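Local coordinates for intron-associated endonuclease 1 (Enterobacteria phage T4, PDB 1MK0), which is a phage homing endonuclease of the GIY-YIG family, whose catalytic domain, modelled here, probably cuts DNA to help its intron spread, at residues K2-L12 with V55-Y66; H40-S48 with S84-A92. The protein carries 1 engineered substitution. All coordinates share one frame; numbering follows the deposited sequence.

Contact 1. Residues K2-L12 with V55-Y66; sequences KSGIYQIKNTL and VFECSILEEIPY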
loop_
_atom_site.group_PDB
_atom_site.type_symbol
_atom_site.label_atom_id
_atom_site.label_comp_id
_atom_site.label_asym_id
_atom_site.label_seq_id
_atom_site.Cartn_x
_atom_site.Cartn_y
_atom_site.Cartn_z
ATOM N N LYS A 2 2.856 15.234 2.451
ATOM C CA LYS A 2 3.259 14.446 3.608
ATOM C C LYS A 2 3.681 13.081 3.078
ATOM O O LYS A 2 2.924 12.420 2.366
ATOM C CB LYS A 2 2.111 14.333 4.616
ATOM C CG LYS A 2 0.807 13.806 4.063
ATOM C CD LYS A 2 -0.326 14.021 5.065
ATOM C CE LYS A 2 0.018 13.443 6.435
ATOM N NZ LYS A 2 -1.042 13.711 7.449
ATOM N N SER A 3 4.900 12.677 3.415
ATOM C CA SER A 3 5.461 11.422 2.928
ATOM C C SER A 3 5.731 10.376 3.997
ATOM O O SER A 3 5.721 10.664 5.191
ATOM C CB SER A 3 6.765 11.705 2.183
ATOM O OG SER A 3 7.712 12.320 3.044
ATOM N N GLY A 4 5.986 9.153 3.545
ATOM C CA GLY A 4 6.278 8.084 4.476
ATOM C C GLY A 4 5.721 6.746 4.048
ATOM O O GLY A 4 5.473 6.504 2.865
ATOM N N ILE A 5 5.522 5.881 5.035
ATOM C CA ILE A 5 5.003 4.541 4.808
ATOM C C ILE A 5 3.541 4.506 5.225
ATOM O O ILE A 5 3.158 5.095 6.238
ATOM C CB ILE A 5 5.782 3.504 5.643
ATOM C CG1 ILE A 5 7.290 3.696 5.446
ATOM C CG2 ILE A 5 5.354 2.094 5.255
ATOM C CD1 ILE A 5 7.751 3.575 4.008
ATOM N N TYR A 6 2.724 3.805 4.449
ATOM C CA TYR A 6 1.304 3.716 4.746
ATOM C C TYR A 6 0.785 2.298 4.568
ATOM O O TYR A 6 1.480 1.427 4.049
ATOM C CB TYR A 6 0.529 4.649 3.811
ATOM C CG TYR A 6 0.655 4.256 2.355
ATOM C CD1 TYR A 6 -0.136 3.239 1.814
ATOM C CD2 TYR A 6 1.607 4.855 1.534
ATOM C CE1 TYR A 6 0.023 2.828 0.498
ATOM C CE2 TYR A 6 1.777 4.450 0.217
ATOM C CZ TYR A 6 0.983 3.436 -0.294
ATOM O OH TYR A 6 1.165 3.022 -1.585
ATOM N N GLN A 7 -0.447 2.076 5.010
ATOM C CA GLN A 7 -1.087 0.784 4.839
ATOM C C GLN A 7 -2.483 1.031 4.280
ATOM O O GLN A 7 -3.110 2.054 4.571
ATOM C CB GLN A 7 -1.197 0.025 6.170
ATOM C CG GLN A 7 -2.112 0.678 7.203
ATOM C CD GLN A 7 -2.322 -0.179 8.445
ATOM O OE1 GLN A 7 -2.951 0.255 9.411
ATOM N NE2 GLN A 7 -1.802 -1.398 8.421
ATOM N N ILE A 8 -2.941 0.111 3.437
ATOM C CA ILE A 8 -4.283 0.167 2.869
ATOM C C ILE A 8 -4.876 -1.127 3.400
ATOM O O ILE A 8 -4.439 -2.214 3.024
ATOM C CB ILE A 8 -4.267 0.151 1.325
ATOM C CG1 ILE A 8 -3.580 1.419 0.806
ATOM C CG2 ILE A 8 -5.700 0.065 0.789
ATOM C CD1 ILE A 8 -3.497 1.511 -0.706
ATOM N N LYS A 9 -5.852 -1.013 4.295
ATOM C CA LYS A 9 -6.446 -2.190 4.918
ATOM C C LYS A 9 -7.875 -2.507 4.495
ATOM O O LYS A 9 -8.745 -1.637 4.475
ATOM C CB LYS A 9 -6.383 -2.034 6.443
ATOM C CG LYS A 9 -6.968 -3.203 7.225
ATOM C CD LYS A 9 -6.643 -3.103 8.716
ATOM C CE LYS A 9 -7.215 -1.842 9.343
ATOM N NZ LYS A 9 -6.960 -1.777 10.813
ATOM N N ASN A 10 -8.102 -3.769 4.153
ATOM C CA ASN A 10 -9.425 -4.228 3.754
ATOM C C ASN A 10 -10.227 -4.349 5.052
ATOM O O ASN A 10 -9.853 -5.109 5.944
ATOM C CB ASN A 10 -9.307 -5.590 3.071
ATOM C CG ASN A 10 -10.626 -6.080 2.512
ATOM O OD1 ASN A 10 -11.664 -5.978 3.162
ATOM N ND2 ASN A 10 -10.589 -6.624 1.303
ATOM N N THR A 11 -11.318 -3.596 5.161
ATOM C CA THR A 11 -12.130 -3.622 6.377
ATOM C C THR A 11 -12.943 -4.901 6.559
ATOM O O THR A 11 -13.544 -5.111 7.617
ATOM C CB THR A 11 -13.089 -2.412 6.437
ATOM O OG1 THR A 11 -14.000 -2.458 5.333
ATOM C CG2 THR A 11 -12.302 -1.113 6.383
ATOM N N LEU A 12 -12.953 -5.756 5.544
ATOM C CA LEU A 12 -13.703 -7.006 5.612
ATOM C C LEU A 12 -12.889 -8.163 6.186
ATOM O O LEU A 12 -13.447 -9.066 6.813
ATOM C CB LEU A 12 -14.215 -7.394 4.220
ATOM C CG LEU A 12 -15.079 -6.379 3.467
ATOM C CD1 LEU A 12 -15.512 -6.975 2.135
ATOM C CD2 LEU A 12 -16.297 -6.006 4.303
ATOM N N VAL A 55 -13.566 -1.064 -0.168
ATOM C CA VAL A 55 -13.947 -1.374 1.204
ATOM C C VAL A 55 -12.690 -1.212 2.057
ATOM O O VAL A 55 -12.568 -1.811 3.122
ATOM C CB VAL A 55 -14.458 -2.832 1.336
ATOM C CG1 VAL A 55 -15.790 -2.976 0.621
ATOM C CG2 VAL A 55 -13.439 -3.805 0.751
ATOM N N PHE A 56 -11.763 -0.386 1.578
ATOM C CA PHE A 56 -10.498 -0.176 2.274
ATOM C C PHE A 56 -10.391 1.092 3.107
ATOM O O PHE A 56 -11.123 2.061 2.900
ATOM C CB PHE A 56 -9.342 -0.192 1.267
ATOM C CG PHE A 56 -9.291 -1.432 0.425
ATOM C CD1 PHE A 56 -10.090 -1.554 -0.706
ATOM C CD2 PHE A 56 -8.472 -2.497 0.785
ATOM C CE1 PHE A 56 -10.079 -2.722 -1.467
ATOM C CE2 PHE A 56 -8.455 -3.669 0.029
ATOM C CZ PHE A 56 -9.261 -3.780 -1.097
ATOM N N GLU A 57 -9.451 1.056 4.049
ATOM C CA GLU A 57 -9.144 2.173 4.933
ATOM C C GLU A 57 -7.651 2.446 4.812
ATOM O O GLU A 57 -6.835 1.542 4.993
ATOM C CB GLU A 57 -9.457 1.828 6.388
ATOM C CG GLU A 57 -10.882 2.082 6.819
ATOM C CD GLU A 57 -11.063 1.904 8.316
ATOM O OE1 GLU A 57 -10.330 2.563 9.086
ATOM O OE2 GLU A 57 -11.934 1.109 8.725
ATOM N N CYS A 58 -7.300 3.690 4.506
ATOM C CA CYS A 58 -5.902 4.075 4.368
ATOM C C CYS A 58 -5.428 4.796 5.623
ATOM O O CYS A 58 -6.113 5.684 6.130
ATOM C CB CYS A 58 -5.722 5.000 3.161
ATOM S SG CYS A 58 -6.179 4.281 1.566
ATOM N N SER A 59 -4.261 4.412 6.128
ATOM C CA SER A 59 -3.705 5.059 7.310
ATOM C C SER A 59 -2.190 5.154 7.193
ATOM O O SER A 59 -1.561 4.383 6.472
ATOM C CB SER A 59 -4.092 4.297 8.583
ATOM O OG SER A 59 -3.645 2.957 8.554
ATOM N N ILE A 60 -1.612 6.118 7.896
ATOM C CA ILE A 60 -0.171 6.321 7.875
ATOM C C ILE A 60 0.491 5.428 8.912
ATOM O O ILE A 60 0.027 5.340 10.049
ATOM C CB ILE A 60 0.186 7.787 8.203
ATOM C CG1 ILE A 60 -0.375 8.710 7.121
ATOM C CG2 ILE A 60 1.693 7.946 8.332
ATOM C CD1 ILE A 60 -0.256 10.185 7.450
ATOM N N LEU A 61 1.565 4.754 8.516
ATOM C CA LEU A 61 2.297 3.907 9.447
ATOM C C LEU A 61 3.440 4.732 10.023
ATOM O O LEU A 61 3.676 4.724 11.230
ATOM C CB LEU A 61 2.855 2.670 8.736
ATOM C CG LEU A 61 1.845 1.636 8.224
ATOM C CD1 LEU A 61 2.588 0.511 7.533
ATOM C CD2 LEU A 61 1.018 1.094 9.376
ATOM N N GLU A 62 4.132 5.454 9.148
ATOM C CA GLU A 62 5.264 6.288 9.542
ATOM C C GLU A 62 5.440 7.475 8.613
ATOM O O GLU A 62 5.602 7.287 7.408
ATOM C CB GLU A 62 6.561 5.487 9.470
ATOM C CG GLU A 62 7.036 4.855 10.736
ATOM C CD GLU A 62 8.241 3.983 10.479
ATOM O OE1 GLU A 62 9.192 4.455 9.816
ATOM O OE2 GLU A 62 8.236 2.827 10.931
ATOM N N GLU A 63 5.428 8.688 9.159
ATOM C CA GLU A 63 5.667 9.862 8.329
ATOM C C GLU A 63 7.173 10.075 8.390
ATOM O O GLU A 63 7.722 10.353 9.456
ATOM C CB GLU A 63 4.950 11.108 8.864
ATOM C CG GLU A 63 5.233 12.346 8.009
ATOM C CD GLU A 63 4.528 13.606 8.483
ATOM O OE1 GLU A 63 4.795 14.681 7.901
ATOM O OE2 GLU A 63 3.711 13.532 9.423
ATOM N N ILE A 64 7.838 9.915 7.251
ATOM C CA ILE A 64 9.283 10.081 7.160
ATOM C C ILE A 64 9.614 10.647 5.786
ATOM O O ILE A 64 8.798 10.570 4.870
ATOM C CB ILE A 64 10.035 8.732 7.340
ATOM C CG1 ILE A 64 9.568 7.718 6.291
ATOM C CG2 ILE A 64 9.822 8.202 8.749
ATOM C CD1 ILE A 64 10.244 6.366 6.407
ATOM N N PRO A 65 10.812 11.231 5.628
ATOM C CA PRO A 65 11.224 11.805 4.341
ATOM C C PRO A 65 11.224 10.760 3.233
ATOM O O PRO A 65 11.593 9.603 3.454
ATOM C CB PRO A 65 12.627 12.329 4.631
ATOM C CG PRO A 65 12.545 12.710 6.077
ATOM C CD PRO A 65 11.803 11.533 6.674
ATOM N N TYR A 66 10.808 11.172 2.039
ATOM C CA TYR A 66 10.765 10.264 0.902
ATOM C C TYR A 66 12.148 10.195 0.252
ATOM O O TYR A 66 12.401 10.799 -0.795
ATOM C CB TYR A 66 9.704 10.732 -0.098
ATOM C CG TYR A 66 9.368 9.723 -1.173
ATOM C CD1 TYR A 66 9.847 9.877 -2.472
ATOM C CD2 TYR A 66 8.560 8.622 -0.897
ATOM C CE1 TYR A 66 9.530 8.965 -3.472
ATOM C CE2 TYR A 66 8.235 7.698 -1.891
ATOM C CZ TYR A 66 8.726 7.878 -3.177
ATOM O OH TYR A 66 8.412 6.981 -4.175
HETATM O O HOH W 1 9.933 14.096 1.441
HETATM O O HOH W 2 6.161 14.700 5.341
#
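I5 faces two residues of the neighbouring strand at once: its carbonyl O accepts from L61 N at 2.8 Å and from E62 N at 3.1 Å, both donors coming in from the same face of the carbonyl plane. I5 N returns a bond to E62 O. From Y6 on, the pairing runs one residue out of step with that of I5, and Q7 with S59 and K9 with E57 are regular antiparallel hydrogen-bonded pairs.

Q7 is the side chain to follow. Its CB rests on L61 CG and CD2. CG lies between the backbone N and the carbonyl carbon (chi1 65°), which brings it within 3.1 Å of S59 OG; beyond it the chain is extended. CD passes L61 CD2 at 3.7 Å, the two side chains roughly perpendicular, and OE1 stops 2.9 Å from S59 OG, while NE2 lies beside L61 CD2. Further round, Q7 also touches V16 and L82.

On the opposite face I8 CG2 packs on F56 CB at 3.7 Å, and the F56 ring slants past the backbone and CB of N10. V55 CG2 sits over one face of that ring, toward its rim. At the far end V55 O takes both T11 N and T11 OG1, the hydroxyl at 2.7 Å. N10 OD1 accepts from L12 N, an Asx turn. At the other end S3 OG donates to I64 O at 2.8 Å, while one water joins S3 N to E63 OE1.

E62 itself is held from outside by R74 and W78. The doubled position opposite I5 is a classic beta bulge, set in the three-stranded antiparallel sheet of the GIY-YIG domain, where 4-10 is the middle strand and carries the GIY motif.

Contact 2. Residues H40-S48 with S84-A92; sequences HSSIKLQRS and SKINGYNIA
K44 reaches across from the first turn of its helix to the 84-92 loop, and its NZ donates to N90 O at 2.8 Å and to G88 O at 3.0 Å. Both carbonyls are approached from above their planes, about 46° out for N90. K85 O is close as well, though the angle is too poor for a bond. A bend at chi3 (-64°) turns the end of the lysine into this nest of oxygens, while its CB lies in plane at the edge of the Y89 ring.

Beside it, S42 OG donates to Y89 O at 2.7 Å, in the carbonyl plane. L45 CD1 covers one face of the Y89 ring in a CH-pi contact, 4.0 Å from the centroid, and S48 CB comes up to CE2. I91 CG2 fills in next to S42 OG.

The second shell fixes these groups. S42 is the N-cap of helix 43-52: the same OG that serves Y89 O accepts from L45 N at 3.1 Å. S42 N in turn donates to H40 ND1 at 2.9 Å, and Q46 OE1 holds H40 N. On the loop side, S84 OG donates to N90 OD1, which also takes V18 N of strand 16-21, so the residue giving one of the lysine's carbonyls is itself tied down.

The chemistry suggests that the K44 ammonium group, facing backbone carbonyl oxygens, is probably kept protonated, its charge partly offset by their dipoles, while the S42 hydroxyl, donor and acceptor at once, couples the start of the helix directly to the loop.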
loop_
_atom_site.group_PDB
_atom_site.type_symbol
_atom_site.label_atom_id
_atom_site.label_comp_id
_atom_site.label_asym_id
_atom_site.label_seq_id
_atom_site.Cartn_x
_atom_site.Cartn_y
_atom_site.Cartn_z
ATOM N N HIS A 40 -3.962 -2.212 -11.786
ATOM C CA HIS A 40 -3.132 -2.046 -10.603
ATOM C C HIS A 40 -1.963 -3.030 -10.609
ATOM O O HIS A 40 -2.078 -4.140 -11.129
ATOM C CB HIS A 40 -3.974 -2.230 -9.343
ATOM C CG HIS A 40 -3.302 -1.738 -8.101
ATOM N ND1 HIS A 40 -2.351 -2.473 -7.427
ATOM C CD2 HIS A 40 -3.406 -0.559 -7.443
ATOM C CE1 HIS A 40 -1.898 -1.767 -6.406
ATOM N NE2 HIS A 40 -2.521 -0.602 -6.394
ATOM N N SER A 41 -0.845 -2.606 -10.025
ATOM C CA SER A 41 0.373 -3.412 -9.963
ATOM C C SER A 41 0.247 -4.700 -9.156
ATOM O O SER A 41 0.996 -5.652 -9.381
ATOM C CB SER A 41 1.527 -2.571 -9.400
ATOM O OG SER A 41 1.224 -2.066 -8.109
ATOM N N SER A 42 -0.685 -4.737 -8.211
ATOM C CA SER A 42 -0.867 -5.933 -7.402
ATOM C C SER A 42 -2.109 -6.701 -7.808
ATOM O O SER A 42 -3.227 -6.230 -7.607
ATOM C CB SER A 42 -0.977 -5.575 -5.923
ATOM O OG SER A 42 -1.451 -6.693 -5.190
ATOM N N ILE A 43 -1.914 -7.891 -8.367
ATOM C CA ILE A 43 -3.040 -8.713 -8.784
ATOM C C ILE A 43 -3.914 -9.070 -7.581
ATOM O O ILE A 43 -5.124 -9.246 -7.710
ATOM C CB ILE A 43 -2.557 -10.016 -9.471
ATOM C CG1 ILE A 43 -3.761 -10.826 -9.960
ATOM C CG2 ILE A 43 -1.726 -10.842 -8.499
ATOM C CD1 ILE A 43 -3.382 -12.069 -10.760
ATOM N N LYS A 44 -3.300 -9.160 -6.404
ATOM C CA LYS A 44 -4.040 -9.510 -5.202
ATOM C C LYS A 44 -4.973 -8.385 -4.782
ATOM O O LYS A 44 -6.129 -8.630 -4.433
ATOM C CB LYS A 44 -3.070 -9.865 -4.072
ATOM C CG LYS A 44 -2.144 -11.015 -4.444
ATOM C CD LYS A 44 -1.403 -11.578 -3.242
ATOM C CE LYS A 44 -0.463 -10.567 -2.628
ATOM N NZ LYS A 44 0.334 -11.183 -1.525
ATOM N N LEU A 45 -4.480 -7.152 -4.822
ATOM C CA LEU A 45 -5.319 -6.021 -4.452
ATOM C C LEU A 45 -6.385 -5.846 -5.529
ATOM O O LEU A 45 -7.548 -5.565 -5.227
ATOM C CB LEU A 45 -4.482 -4.746 -4.321
ATOM C CG LEU A 45 -5.239 -3.544 -3.742
ATOM C CD1 LEU A 45 -5.729 -3.858 -2.330
ATOM C CD2 LEU A 45 -4.325 -2.337 -3.734
ATOM N N GLN A 46 -5.988 -6.034 -6.784
ATOM C CA GLN A 46 -6.920 -5.907 -7.901
ATOM C C GLN A 46 -8.059 -6.914 -7.774
ATOM O O GLN A 46 -9.220 -6.577 -8.004
ATOM C CB GLN A 46 -6.200 -6.118 -9.236
ATOM C CG GLN A 46 -7.083 -5.821 -10.445
ATOM C CD GLN A 46 -7.405 -4.340 -10.588
ATOM O OE1 GLN A 46 -6.534 -3.534 -10.918
ATOM N NE2 GLN A 46 -8.658 -3.974 -10.330
ATOM N N ARG A 47 -7.729 -8.151 -7.414
ATOM C CA ARG A 47 -8.741 -9.189 -7.258
ATOM C C ARG A 47 -9.727 -8.844 -6.155
ATOM O O ARG A 47 -10.941 -9.001 -6.317
ATOM C CB ARG A 47 -8.082 -10.534 -6.947
ATOM C CG ARG A 47 -7.462 -11.202 -8.155
ATOM C CD ARG A 47 -6.744 -12.468 -7.744
ATOM N NE ARG A 47 -6.320 -13.257 -8.893
ATOM C CZ ARG A 47 -5.564 -14.344 -8.803
ATOM N NH1 ARG A 47 -5.150 -14.764 -7.617
ATOM N NH2 ARG A 47 -5.230 -15.016 -9.898
ATOM N N SER A 48 -9.204 -8.374 -5.028
ATOM C CA SER A 48 -10.053 -8.018 -3.903
ATOM C C SER A 48 -10.963 -6.860 -4.290
ATOM O O SER A 48 -12.159 -6.869 -3.992
ATOM C CB SER A 48 -9.196 -7.620 -2.701
ATOM O OG SER A 48 -10.014 -7.309 -1.586
ATOM N N SER A 84 2.479 -8.697 5.193
ATOM C CA SER A 84 1.646 -8.287 4.067
ATOM C C SER A 84 1.870 -8.976 2.723
ATOM O O SER A 84 1.219 -8.631 1.739
ATOM C CB SER A 84 1.727 -6.765 3.890
ATOM O OG SER A 84 3.005 -6.360 3.432
ATOM N N LYS A 85 2.785 -9.937 2.668
ATOM C CA LYS A 85 3.009 -10.671 1.426
ATOM C C LYS A 85 2.213 -11.969 1.540
ATOM O O LYS A 85 1.316 -12.241 0.743
ATOM C CB LYS A 85 4.501 -10.953 1.232
ATOM C CG LYS A 85 5.311 -9.688 0.975
ATOM C CD LYS A 85 6.791 -9.863 1.278
ATOM C CE LYS A 85 7.462 -10.837 0.345
ATOM N NZ LYS A 85 8.930 -10.868 0.588
ATOM N N ILE A 86 2.524 -12.758 2.560
ATOM C CA ILE A 86 1.828 -14.017 2.786
ATOM C C ILE A 86 0.357 -13.791 3.139
ATOM O O ILE A 86 -0.524 -14.486 2.629
ATOM C CB ILE A 86 2.502 -14.810 3.927
ATOM C CG1 ILE A 86 3.903 -15.236 3.492
ATOM C CG2 ILE A 86 1.652 -16.016 4.314
ATOM C CD1 ILE A 86 4.716 -15.879 4.602
ATOM N N ASN A 87 0.096 -12.810 3.999
ATOM C CA ASN A 87 -1.264 -12.516 4.444
ATOM C C ASN A 87 -1.739 -11.118 4.063
ATOM O O ASN A 87 -2.578 -10.531 4.747
ATOM C CB ASN A 87 -1.351 -12.694 5.966
ATOM C CG ASN A 87 -2.757 -12.492 6.500
ATOM O OD1 ASN A 87 -3.705 -13.124 6.035
ATOM N ND2 ASN A 87 -2.898 -11.609 7.485
ATOM N N GLY A 88 -1.213 -10.587 2.968
ATOM C CA GLY A 88 -1.610 -9.257 2.548
ATOM C C GLY A 88 -1.666 -9.095 1.045
ATOM O O GLY A 88 -1.720 -10.079 0.305
ATOM N N TYR A 89 -1.621 -7.847 0.590
ATOM C CA TYR A 89 -1.708 -7.566 -0.835
ATOM C C TYR A 89 -0.396 -7.243 -1.540
ATOM O O TYR A 89 -0.393 -7.018 -2.746
ATOM C CB TYR A 89 -2.712 -6.435 -1.068
ATOM C CG TYR A 89 -4.098 -6.770 -0.570
ATOM C CD1 TYR A 89 -4.631 -6.130 0.547
ATOM C CD2 TYR A 89 -4.864 -7.754 -1.194
ATOM C CE1 TYR A 89 -5.891 -6.462 1.030
ATOM C CE2 TYR A 89 -6.127 -8.093 -0.718
ATOM C CZ TYR A 89 -6.631 -7.443 0.394
ATOM O OH TYR A 89 -7.876 -7.776 0.877
ATOM N N ASN A 90 0.714 -7.209 -0.808
ATOM C CA ASN A 90 1.997 -6.926 -1.445
ATOM C C ASN A 90 2.471 -8.164 -2.191
ATOM O O ASN A 90 2.378 -9.276 -1.673
ATOM C CB ASN A 90 3.043 -6.520 -0.407
ATOM C CG ASN A 90 2.775 -5.151 0.173
ATOM O OD1 ASN A 90 2.080 -5.015 1.180
ATOM N ND2 ASN A 90 3.312 -4.124 -0.473
ATOM N N ILE A 91 2.977 -7.974 -3.407
ATOM C CA ILE A 91 3.440 -9.103 -4.211
ATOM C C ILE A 91 4.948 -9.309 -4.175
ATOM O O ILE A 91 5.458 -10.261 -4.761
ATOM C CB ILE A 91 3.020 -8.969 -5.702
ATOM C CG1 ILE A 91 3.661 -7.726 -6.318
ATOM C CG2 ILE A 91 1.503 -8.915 -5.816
ATOM C CD1 ILE A 91 3.526 -7.659 -7.832
ATOM N N ALA A 92 5.661 -8.420 -3.496
ATOM C CA ALA A 92 7.110 -8.526 -3.394
ATOM C C ALA A 92 7.616 -7.504 -2.392
ATOM O O ALA A 92 6.833 -6.744 -1.830
ATOM C CB ALA A 92 7.748 -8.284 -4.755
#

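The centres of contacts 1 and 2 lie about 15 Å apart, on opposite sides of the chain's centre, yet their side chains meet. N10 ND2 of contact 1 probably hydrogen-bonds Y89 OH of contact 2 at 3.0 Å, which ties strand 4-10 to the 84-92 loop, and F56 CE2 lies 3.6 Å from L45 CD1, packing strand 56-63 on helix 43-52. A second route runs through H31, which bonds Y6 OH with NE2 and H40 NE2 with ND1. Y6 OH also makes a weak hydrogen bond to a citrate, probably from the crystallisation liquor; the nearest atoms of the N90 side chain and a citrate are about 5 Å apart, consistent with a pocket there.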